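Local coordinates for protein transcriptional regulator, AsnC family (Agrobacterium tumefaciens str. C58, PDB 3I4P) that probably binds specific DNA sequences through a winged helix-turn-helix domain and regulates transcription as a member of the Lrp/AsnC family, with calcium as a bound metal, at residues V63-S68 with S134-E139; R3-I8 with W35-K40; P90-F95 with Y104-V109. One frame throughout, in Å; residues are numbered along the deposited sequence.

Contact 1: residues V63-S68 with S134-E139; sequences VTVFVS and SAFAME
Val-65 and Phe-136 run alongside each other on one face of the sheet, projecting in the same direction from neighbouring antiparallel strands. The two valine branches divide the work. Val-65 CG1, anti to the backbone N (chi1 -172°), stands almost squarely over the middle of the ring. It makes a CH-pi contact there, 4.3 Å from the centroid of Phe-136. Val-65 CG2 packs against Phe-136 CE1 at 3.6 Å. Val-63 reaches the same ring in its plane, bringing CG1 to within 3.8 Å of Phe-136 CD1, so the aromatic group is touched on a face and at its rim by one strand. Thr-64 CB meets Ala-137 CB, also at 3.8 Å; on the face of Phe-66 and Ala-135, the Phe-66 ring turns edge-to-face with Tyr-96 of a neighbouring subunit. In the backbone, Phe-66 N donates to Ala-135 O at 2.7 Å, and Ala-135 N answers to Phe-66 O. Near the corner at Met-138 the pattern changes. Ala-137 N still donates to Thr-64 O, at 2.9 Å, but a water takes the place of the return bond, accepting from Thr-64 N and donating to Ala-137 O. Ser-134, packed through CB on Val-65 CG1, spends its hydroxyl on Tyr-116 of helix 113-126. Strand 131-143 is outermost within this chain, although the sheet runs on into a neighbouring subunit; its pairing with inner strand 63-70 is the first-to-last strand pairing of the ferredoxin-like beta-alpha-beta-beta-alpha-beta fold of Lrp/AsnC ligand-binding domains.

Contact 2: residues R3-I8 with W35-K40; sequences RLDRKI and WRRIQK
Arg-37 reaches across to Asp-5 and Leu-4 with its chain extended from CG to NE. Its NH1 forms a salt bridge with Asp-5 OD1 at 2.9 Å, although the hydrogen bond within it is weak and bent (143°). The carboxylate and guanidinium planes are turned 57° apart. The guanidinium is also covered: Leu-4 CB sits over its centre, 3.8 Å from Arg-37 CZ, the two side chains crossing at about a right angle. Nearer the root of the same side chain, Ile-8 lays CD1 on its aliphatic part, 3.7 Å from Arg-37 CD. The other branch of Ile-8 goes to the neighbouring residue, CG2 meeting Ile-38 CG1 at 3.6 Å. A water between the helices donates to the backbone O of Arg-37; its approach to Asp-5 OD1 is doubtfully short.

Farther out, a single oxygen of Asp-2, OD1, both forms a second salt bridge to Arg-37 NH1 and accepts from the backbone N of Asp-5. Val-27, Cys-34 and Met-41 pack on Ile-8, while Val-20 and Ile-47 back Ile-38. The two helix segments run nearly perpendicular, their axes 10.5 Å apart, within the helix-turn-helix domain. One arginine thus joins the helices twice, by its hydrocarbon stem and by its charged end; its nearness would be expected to keep the buried Asp-5 ionised, while the two acids sharing NH1 should hold the arginine's charge within the domain.

Contact 3: residues P90-F95 with Y104-V109; sequences PEVVEF and YLLRVV
Val-93 and Glu-94 both face Arg-107, a classic beta bulge that shifts the register of the hairpin by one residue. Arg-107 O takes both amides of the bulge, Val-93 N at 2.9 Å and, weakly, Glu-94 N at 3.4 Å; Arg-107 N returns a bond to Glu-94 O. The extra residue also puts two unlike side chains beside one guanidinium. Val-93 CG2 lies over a face, nearer its rim than its centre, 3.5 Å from Arg-107 NH1. Glu-94 comes in at the edge, OE2 accepting from Arg-107 NE at 3.1 Å in a salt bridge. A turn at chi3 (82°) sets NE for this bond, which lies in the guanidinium plane yet meets OE2 from well above the carboxylate plane. A water donates to Glu-94 OE2 and accepts from Arg-107 NH1. Glu-94 OE2 of a neighbouring subunit comes close, a like-charge meeting that may raise the acid's pKa.

The opposite face is apolar. Phe-95 runs alongside Leu-106, Phe-95 CD1 lying 3.8 Å from Leu-106 CD1. Val-92 CG1 rests on Leu-106 CG. Beyond them the Phe-95 and Tyr-104 rings meet obliquely, Phe-95 CE1 being 3.5 Å from Tyr-104 CD1, with helix 76-88 packed against this side. Joined by a turn that contains the calcium-binding residues Gly-100 and Asp-103, strands 92-98 and 104-110 form the bulged hairpin of the second and third strands of the ferredoxin-like Lrp/AsnC ligand-binding domain.

Contacts 1 and 3 belong to one antiparallel sheet and meet directly: strands 63-70 and 104-110 are its two inner neighbours, joined by backbone bonds such as Val-67 N to Leu-106 O, and along the chain contact 3 is nested within the loop closed by contact 1. Both touch a second subunit, but contact 1 is mainly apolar in its side chains, whereas contact 3 divides into an apolar face and a charged one. All three are buried, but contact 2 has partly exposed residues, Leu-4 and Arg-37, at its margin. Its centre, about 37 Å from that of contact 1, lies in the DNA-binding domain, reached by no other chain; lacking backbone pairing, it relies mainly on side chains.

Contact 1: residues V63-S68 with S134-E139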
loop_
_atom_site.group_PDB
_atom_site.type_symbol
_atom_site.label_atom_id
_atom_site.label_comp_id
_atom_site.label_asym_id
_atom_site.label_seq_id
_atom_site.Cartn_x
_atom_site.Cartn_y
_atom_site.Cartn_z
ATOM N N VAL A 63 1.107 -27.697 2.462
ATOM C CA VAL A 63 1.274 -26.234 2.324
ATOM C C VAL A 63 -0.037 -25.639 1.795
ATOM O O VAL A 63 -0.646 -26.160 0.860
ATOM C CB VAL A 63 2.477 -25.846 1.424
ATOM C CG1 VAL A 63 2.478 -24.313 1.139
ATOM C CG2 VAL A 63 3.815 -26.313 2.056
ATOM N N THR A 64 -0.486 -24.578 2.450
ATOM C CA THR A 64 -1.584 -23.741 1.993
ATOM C C THR A 64 -1.026 -22.403 1.477
ATOM O O THR A 64 -0.221 -21.753 2.121
ATOM C CB THR A 64 -2.596 -23.433 3.145
ATOM O OG1 THR A 64 -3.214 -24.647 3.574
ATOM C CG2 THR A 64 -3.661 -22.482 2.688
ATOM N N VAL A 65 -1.499 -22.004 0.307
ATOM C CA VAL A 65 -1.156 -20.749 -0.312
ATOM C C VAL A 65 -2.474 -20.018 -0.545
ATOM O O VAL A 65 -3.423 -20.596 -1.063
ATOM C CB VAL A 65 -0.496 -21.000 -1.674
ATOM C CG1 VAL A 65 0.043 -19.688 -2.233
ATOM C CG2 VAL A 65 0.558 -22.081 -1.538
ATOM N N PHE A 66 -2.526 -18.756 -0.179
ATOM C CA PHE A 66 -3.677 -17.907 -0.483
ATOM C C PHE A 66 -3.295 -17.029 -1.652
ATOM O O PHE A 66 -2.363 -16.211 -1.554
ATOM C CB PHE A 66 -4.101 -17.061 0.735
ATOM C CG PHE A 66 -4.951 -17.822 1.689
ATOM C CD1 PHE A 66 -6.313 -17.929 1.476
ATOM C CD2 PHE A 66 -4.372 -18.510 2.752
ATOM C CE1 PHE A 66 -7.120 -18.676 2.359
ATOM C CE2 PHE A 66 -5.138 -19.244 3.601
ATOM C CZ PHE A 66 -6.527 -19.324 3.414
ATOM N N VAL A 67 -4.003 -17.215 -2.761
ATOM C CA VAL A 67 -3.658 -16.539 -3.976
ATOM C C VAL A 67 -4.653 -15.415 -4.199
ATOM O O VAL A 67 -5.837 -15.672 -4.363
ATOM C CB VAL A 67 -3.620 -17.525 -5.192
ATOM C CG1 VAL A 67 -2.987 -16.868 -6.364
ATOM C CG2 VAL A 67 -2.900 -18.812 -4.825
ATOM N N SER A 68 -4.174 -14.172 -4.173
ATOM C CA SER A 68 -4.986 -12.977 -4.466
ATOM C C SER A 68 -4.886 -12.515 -5.941
ATOM O O SER A 68 -3.800 -12.173 -6.425
ATOM C CB SER A 68 -4.520 -11.824 -3.580
ATOM O OG SER A 68 -4.685 -12.120 -2.208
ATOM N N SER A 134 0.599 -14.177 -4.293
ATOM C CA SER A 134 0.492 -15.370 -3.472
ATOM C C SER A 134 1.066 -15.137 -2.064
ATOM O O SER A 134 2.102 -14.502 -1.904
ATOM C CB SER A 134 1.193 -16.548 -4.150
ATOM O OG SER A 134 0.777 -16.702 -5.517
ATOM N N ALA A 135 0.386 -15.661 -1.052
ATOM C CA ALA A 135 0.841 -15.627 0.354
ATOM C C ALA A 135 0.749 -17.060 0.943
ATOM O O ALA A 135 -0.332 -17.668 0.974
ATOM C CB ALA A 135 -0.021 -14.674 1.180
ATOM N N PHE A 136 1.874 -17.555 1.441
ATOM C CA PHE A 136 1.989 -18.887 2.033
ATOM C C PHE A 136 1.679 -18.867 3.512
ATOM O O PHE A 136 2.243 -18.061 4.265
ATOM C CB PHE A 136 3.427 -19.436 1.853
ATOM C CG PHE A 136 3.796 -19.694 0.404
ATOM C CD1 PHE A 136 3.693 -20.957 -0.139
ATOM C CD2 PHE A 136 4.247 -18.650 -0.411
ATOM C CE1 PHE A 136 4.033 -21.184 -1.487
ATOM C CE2 PHE A 136 4.575 -18.860 -1.739
ATOM C CZ PHE A 136 4.453 -20.134 -2.286
ATOM N N ALA A 137 0.787 -19.770 3.916
ATOM C CA ALA A 137 0.512 -20.051 5.313
ATOM C C ALA A 137 1.741 -20.714 5.972
ATOM O O ALA A 137 2.348 -21.609 5.387
ATOM C CB ALA A 137 -0.721 -20.963 5.426
HETATM N N MSE A 138 2.085 -20.273 7.190
HETATM C CA MSE A 138 3.083 -20.926 8.048
HETATM C C MSE A 138 2.488 -22.056 8.866
HETATM O O MSE A 138 3.198 -22.992 9.192
HETATM C CB MSE A 138 3.696 -19.932 9.026
HETATM C CG MSE A 138 4.513 -18.827 8.358
HETATM SE SE MSE A 138 6.006 -19.595 7.399
HETATM C CE MSE A 138 5.136 -19.707 5.680
ATOM N N GLU A 139 1.209 -21.952 9.227
ATOM C CA GLU A 139 0.554 -22.968 10.025
ATOM C C GLU A 139 -0.945 -22.896 9.801
ATOM O O GLU A 139 -1.495 -21.818 9.698
ATOM C CB GLU A 139 0.876 -22.787 11.529
ATOM C CG GLU A 139 0.221 -23.855 12.428
ATOM C CD GLU A 139 0.519 -23.676 13.927
ATOM O OE1 GLU A 139 1.202 -22.689 14.317
ATOM O OE2 GLU A 139 0.038 -24.525 14.722
HETATM O O HOH W 1 1.084 -24.103 4.953
#

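Contact 2: residues R3-I8 with W35-K40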
loop_
_atom_site.group_PDB
_atom_site.type_symbol
_atom_site.label_atom_id
_atom_site.label_comp_id
_atom_site.label_asym_id
_atom_site.label_seq_id
_atom_site.Cartn_x
_atom_site.Cartn_y
_atom_site.Cartn_z
ATOM N N ARG A 3 -35.078 -26.880 17.157
ATOM C CA ARG A 3 -33.918 -27.055 18.023
ATOM C C ARG A 3 -33.419 -28.484 18.072
ATOM O O ARG A 3 -32.235 -28.725 18.297
ATOM C CB ARG A 3 -34.215 -26.579 19.437
ATOM C CG ARG A 3 -34.435 -25.100 19.514
ATOM C CD ARG A 3 -34.565 -24.618 20.960
ATOM N NE ARG A 3 -34.400 -23.164 21.080
ATOM N N LEU A 4 -34.324 -29.435 17.885
ATOM C CA LEU A 4 -33.931 -30.837 17.794
ATOM C C LEU A 4 -33.165 -31.132 16.499
ATOM O O LEU A 4 -32.287 -31.966 16.500
ATOM C CB LEU A 4 -35.144 -31.762 17.940
ATOM C CG LEU A 4 -35.332 -32.279 19.371
ATOM C CD1 LEU A 4 -36.715 -32.832 19.557
ATOM C CD2 LEU A 4 -34.243 -33.349 19.614
ATOM N N ASP A 5 -33.523 -30.460 15.408
ATOM C CA ASP A 5 -32.801 -30.560 14.134
ATOM C C ASP A 5 -31.397 -30.018 14.321
ATOM O O ASP A 5 -30.434 -30.603 13.843
ATOM C CB ASP A 5 -33.517 -29.775 13.032
ATOM C CG ASP A 5 -34.826 -30.437 12.596
ATOM O OD1 ASP A 5 -34.841 -31.674 12.442
ATOM O OD2 ASP A 5 -35.836 -29.727 12.389
ATOM N N ARG A 6 -31.281 -28.913 15.046
ATOM C CA ARG A 6 -29.981 -28.351 15.360
ATOM C C ARG A 6 -29.072 -29.314 16.158
ATOM O O ARG A 6 -27.865 -29.438 15.825
ATOM C CB ARG A 6 -30.132 -27.029 16.093
ATOM C CG ARG A 6 -28.799 -26.317 16.327
ATOM C CD ARG A 6 -28.945 -25.228 17.350
ATOM N NE ARG A 6 -29.209 -23.953 16.732
ATOM C CZ ARG A 6 -29.910 -22.971 17.283
ATOM N NH1 ARG A 6 -30.486 -23.118 18.477
ATOM N NH2 ARG A 6 -30.067 -21.841 16.602
ATOM N N LYS A 7 -29.633 -29.973 17.188
ATOM C CA LYS A 7 -28.883 -30.969 17.971
ATOM C C LYS A 7 -28.385 -32.099 17.070
ATOM O O LYS A 7 -27.256 -32.529 17.204
ATOM C CB LYS A 7 -29.737 -31.589 19.073
ATOM C CG LYS A 7 -29.984 -30.720 20.303
ATOM C CD LYS A 7 -31.191 -31.233 21.097
ATOM C CE LYS A 7 -31.005 -31.152 22.615
ATOM N NZ LYS A 7 -30.746 -32.521 23.205
ATOM N N ILE A 8 -29.234 -32.558 16.150
ATOM C CA ILE A 8 -28.854 -33.596 15.172
ATOM C C ILE A 8 -27.692 -33.133 14.275
ATOM O O ILE A 8 -26.686 -33.812 14.171
ATOM C CB ILE A 8 -30.087 -34.088 14.312
ATOM C CG1 ILE A 8 -31.111 -34.813 15.212
ATOM C CG2 ILE A 8 -29.621 -35.016 13.154
ATOM C CD1 ILE A 8 -32.503 -35.051 14.557
ATOM N N TRP A 35 -34.380 -40.612 12.519
ATOM C CA TRP A 35 -34.172 -40.952 11.140
ATOM C C TRP A 35 -35.006 -40.071 10.192
ATOM O O TRP A 35 -34.488 -39.514 9.210
ATOM C CB TRP A 35 -34.487 -42.439 10.939
ATOM C CG TRP A 35 -34.316 -42.894 9.548
ATOM C CD1 TRP A 35 -33.153 -43.289 8.943
ATOM C CD2 TRP A 35 -35.338 -42.991 8.566
ATOM N NE1 TRP A 35 -33.393 -43.624 7.638
ATOM C CE2 TRP A 35 -34.730 -43.455 7.378
ATOM C CE3 TRP A 35 -36.718 -42.747 8.575
ATOM C CZ2 TRP A 35 -35.461 -43.680 6.202
ATOM C CZ3 TRP A 35 -37.448 -42.968 7.407
ATOM C CH2 TRP A 35 -36.816 -43.429 6.235
ATOM N N ARG A 36 -36.290 -39.946 10.484
ATOM C CA ARG A 36 -37.195 -39.146 9.653
ATOM C C ARG A 36 -36.768 -37.667 9.555
ATOM O O ARG A 36 -36.954 -37.053 8.520
ATOM C CB ARG A 36 -38.650 -39.280 10.144
ATOM C CG ARG A 36 -39.306 -40.618 9.767
ATOM C CD ARG A 36 -40.692 -40.831 10.413
ATOM N NE ARG A 36 -41.653 -39.756 10.144
ATOM N N ARG A 37 -36.182 -37.119 10.618
ATOM C CA ARG A 37 -35.693 -35.741 10.633
ATOM C C ARG A 37 -34.476 -35.572 9.728
ATOM O O ARG A 37 -34.341 -34.559 9.013
ATOM C CB ARG A 37 -35.324 -35.323 12.056
ATOM C CG ARG A 37 -36.538 -34.926 12.904
ATOM C CD ARG A 37 -36.162 -34.784 14.359
ATOM N NE ARG A 37 -37.231 -34.197 15.160
ATOM C CZ ARG A 37 -37.523 -32.902 15.225
ATOM N NH1 ARG A 37 -36.847 -32.007 14.515
ATOM N NH2 ARG A 37 -38.520 -32.495 16.007
ATOM N N ILE A 38 -33.596 -36.573 9.789
ATOM C CA ILE A 38 -32.389 -36.604 9.006
ATOM C C ILE A 38 -32.742 -36.706 7.516
ATOM O O ILE A 38 -32.188 -35.968 6.724
ATOM C CB ILE A 38 -31.435 -37.742 9.468
ATOM C CG1 ILE A 38 -30.893 -37.445 10.878
ATOM C CG2 ILE A 38 -30.272 -37.901 8.469
ATOM C CD1 ILE A 38 -30.228 -38.609 11.581
ATOM N N GLN A 39 -33.668 -37.606 7.173
ATOM C CA GLN A 39 -34.161 -37.770 5.799
ATOM C C GLN A 39 -34.709 -36.466 5.209
ATOM O O GLN A 39 -34.411 -36.118 4.062
ATOM C CB GLN A 39 -35.249 -38.852 5.745
ATOM C CG GLN A 39 -35.895 -39.022 4.363
ATOM C CD GLN A 39 -36.722 -40.283 4.238
ATOM O OE1 GLN A 39 -36.353 -41.207 3.519
ATOM N NE2 GLN A 39 -37.847 -40.327 4.936
ATOM N N LYS A 40 -35.523 -35.763 5.997
ATOM C CA LYS A 40 -36.127 -34.476 5.591
ATOM C C LYS A 40 -35.013 -33.454 5.267
ATOM O O LYS A 40 -35.086 -32.729 4.277
ATOM C CB LYS A 40 -37.026 -33.923 6.720
ATOM C CG LYS A 40 -38.406 -33.324 6.294
ATOM C CD LYS A 40 -38.388 -31.817 5.946
ATOM C CE LYS A 40 -39.805 -31.198 5.872
HETATM O O HOH W 2 -35.798 -32.405 10.213
#

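Contact 3: residues P90-F95 with Y104-V109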
loop_
_atom_site.group_PDB
_atom_site.type_symbol
_atom_site.label_atom_id
_atom_site.label_comp_id
_atom_site.label_asym_id
_atom_site.label_seq_id
_atom_site.Cartn_x
_atom_site.Cartn_y
_atom_site.Cartn_z
ATOM N N PRO A 90 -7.705 -29.211 -9.155
ATOM C CA PRO A 90 -7.942 -29.917 -7.881
ATOM C C PRO A 90 -7.237 -29.274 -6.666
ATOM O O PRO A 90 -7.717 -29.406 -5.541
ATOM C CB PRO A 90 -7.425 -31.327 -8.143
ATOM C CG PRO A 90 -6.871 -31.348 -9.545
ATOM C CD PRO A 90 -6.946 -30.006 -10.141
ATOM N N GLU A 91 -6.140 -28.554 -6.917
ATOM C CA GLU A 91 -5.440 -27.833 -5.895
ATOM C C GLU A 91 -6.180 -26.589 -5.435
ATOM O O GLU A 91 -5.843 -26.092 -4.390
ATOM C CB GLU A 91 -4.030 -27.386 -6.329
ATOM C CG GLU A 91 -3.128 -28.511 -6.728
ATOM C CD GLU A 91 -3.234 -28.883 -8.219
ATOM O OE1 GLU A 91 -4.149 -28.400 -8.936
ATOM O OE2 GLU A 91 -2.386 -29.692 -8.662
ATOM N N VAL A 92 -7.140 -26.072 -6.194
ATOM C CA VAL A 92 -7.867 -24.879 -5.747
ATOM C C VAL A 92 -9.032 -25.399 -4.908
ATOM O O VAL A 92 -10.038 -25.924 -5.444
ATOM C CB VAL A 92 -8.379 -24.019 -6.919
ATOM C CG1 VAL A 92 -9.234 -22.836 -6.401
ATOM C CG2 VAL A 92 -7.199 -23.609 -7.807
ATOM N N VAL A 93 -8.872 -25.315 -3.588
ATOM C CA VAL A 93 -9.845 -25.964 -2.740
ATOM C C VAL A 93 -10.949 -24.984 -2.329
ATOM O O VAL A 93 -12.067 -25.398 -1.933
ATOM C CB VAL A 93 -9.189 -26.726 -1.570
ATOM C CG1 VAL A 93 -8.446 -27.986 -2.107
ATOM C CG2 VAL A 93 -8.324 -25.832 -0.757
ATOM N N GLU A 94 -10.654 -23.687 -2.451
ATOM C CA GLU A 94 -11.630 -22.651 -2.139
ATOM C C GLU A 94 -11.373 -21.521 -3.075
ATOM O O GLU A 94 -10.237 -21.242 -3.399
ATOM C CB GLU A 94 -11.530 -22.171 -0.678
ATOM C CG GLU A 94 -11.824 -23.221 0.319
ATOM C CD GLU A 94 -11.635 -22.770 1.798
ATOM O OE1 GLU A 94 -11.894 -21.599 2.111
ATOM O OE2 GLU A 94 -11.247 -23.643 2.612
ATOM N N PHE A 95 -12.438 -20.852 -3.479
ATOM C CA PHE A 95 -12.369 -19.849 -4.550
ATOM C C PHE A 95 -13.504 -18.872 -4.348
ATOM O O PHE A 95 -14.692 -19.270 -4.364
ATOM C CB PHE A 95 -12.487 -20.587 -5.887
ATOM C CG PHE A 95 -12.424 -19.722 -7.118
ATOM C CD1 PHE A 95 -11.828 -18.471 -7.133
ATOM C CD2 PHE A 95 -12.897 -20.228 -8.309
ATOM C CE1 PHE A 95 -11.739 -17.726 -8.325
ATOM C CE2 PHE A 95 -12.836 -19.474 -9.490
ATOM C CZ PHE A 95 -12.238 -18.231 -9.495
ATOM N N TYR A 104 -10.399 -11.680 -6.684
ATOM C CA TYR A 104 -10.613 -13.062 -6.306
ATOM C C TYR A 104 -9.597 -13.519 -5.263
ATOM O O TYR A 104 -8.456 -13.053 -5.233
ATOM C CB TYR A 104 -10.569 -13.978 -7.528
ATOM C CG TYR A 104 -11.649 -13.691 -8.592
ATOM C CD1 TYR A 104 -12.818 -14.457 -8.655
ATOM C CD2 TYR A 104 -11.494 -12.678 -9.527
ATOM C CE1 TYR A 104 -13.790 -14.226 -9.613
ATOM C CE2 TYR A 104 -12.463 -12.436 -10.494
ATOM C CZ TYR A 104 -13.611 -13.220 -10.539
ATOM O OH TYR A 104 -14.588 -12.992 -11.499
ATOM N N LEU A 105 -10.045 -14.404 -4.388
ATOM C CA LEU A 105 -9.174 -15.048 -3.420
ATOM C C LEU A 105 -9.299 -16.572 -3.571
ATOM O O LEU A 105 -10.408 -17.129 -3.497
ATOM C CB LEU A 105 -9.467 -14.591 -1.985
ATOM C CG LEU A 105 -8.525 -15.100 -0.871
ATOM C CD1 LEU A 105 -7.058 -14.663 -1.086
ATOM C CD2 LEU A 105 -9.022 -14.677 0.536
ATOM N N LEU A 106 -8.153 -17.222 -3.790
ATOM C CA LEU A 106 -8.079 -18.691 -3.838
ATOM C C LEU A 106 -7.300 -19.210 -2.639
ATOM O O LEU A 106 -6.346 -18.573 -2.199
ATOM C CB LEU A 106 -7.386 -19.211 -5.104
ATOM C CG LEU A 106 -7.843 -18.956 -6.539
ATOM C CD1 LEU A 106 -8.179 -17.506 -6.839
ATOM C CD2 LEU A 106 -6.692 -19.462 -7.500
ATOM N N ARG A 107 -7.729 -20.359 -2.133
ATOM C CA ARG A 107 -6.904 -21.196 -1.256
ATOM C C ARG A 107 -6.448 -22.428 -2.009
ATOM O O ARG A 107 -7.276 -23.174 -2.559
ATOM C CB ARG A 107 -7.656 -21.661 -0.022
ATOM C CG ARG A 107 -6.739 -22.319 0.963
ATOM C CD ARG A 107 -7.340 -22.484 2.365
ATOM N NE ARG A 107 -8.193 -23.660 2.461
ATOM C CZ ARG A 107 -7.812 -24.922 2.704
ATOM N NH1 ARG A 107 -8.738 -25.869 2.758
ATOM N NH2 ARG A 107 -6.556 -25.270 2.875
ATOM N N VAL A 108 -5.134 -22.617 -2.026
ATOM C CA VAL A 108 -4.469 -23.656 -2.820
ATOM C C VAL A 108 -3.686 -24.522 -1.854
ATOM O O VAL A 108 -3.076 -24.007 -0.917
ATOM C CB VAL A 108 -3.508 -23.016 -3.914
ATOM C CG1 VAL A 108 -2.571 -24.070 -4.576
ATOM C CG2 VAL A 108 -4.337 -22.225 -4.963
ATOM N N VAL A 109 -3.728 -25.833 -2.064
ATOM C CA VAL A 109 -2.920 -26.777 -1.262
ATOM C C VAL A 109 -1.965 -27.602 -2.186
ATOM O O VAL A 109 -2.338 -28.061 -3.283
ATOM C CB VAL A 109 -3.814 -27.677 -0.339
ATOM C CG1 VAL A 109 -4.639 -26.787 0.679
ATOM C CG2 VAL A 109 -4.741 -28.520 -1.160
HETATM O O HOH W 3 -11.439 -26.579 2.109
#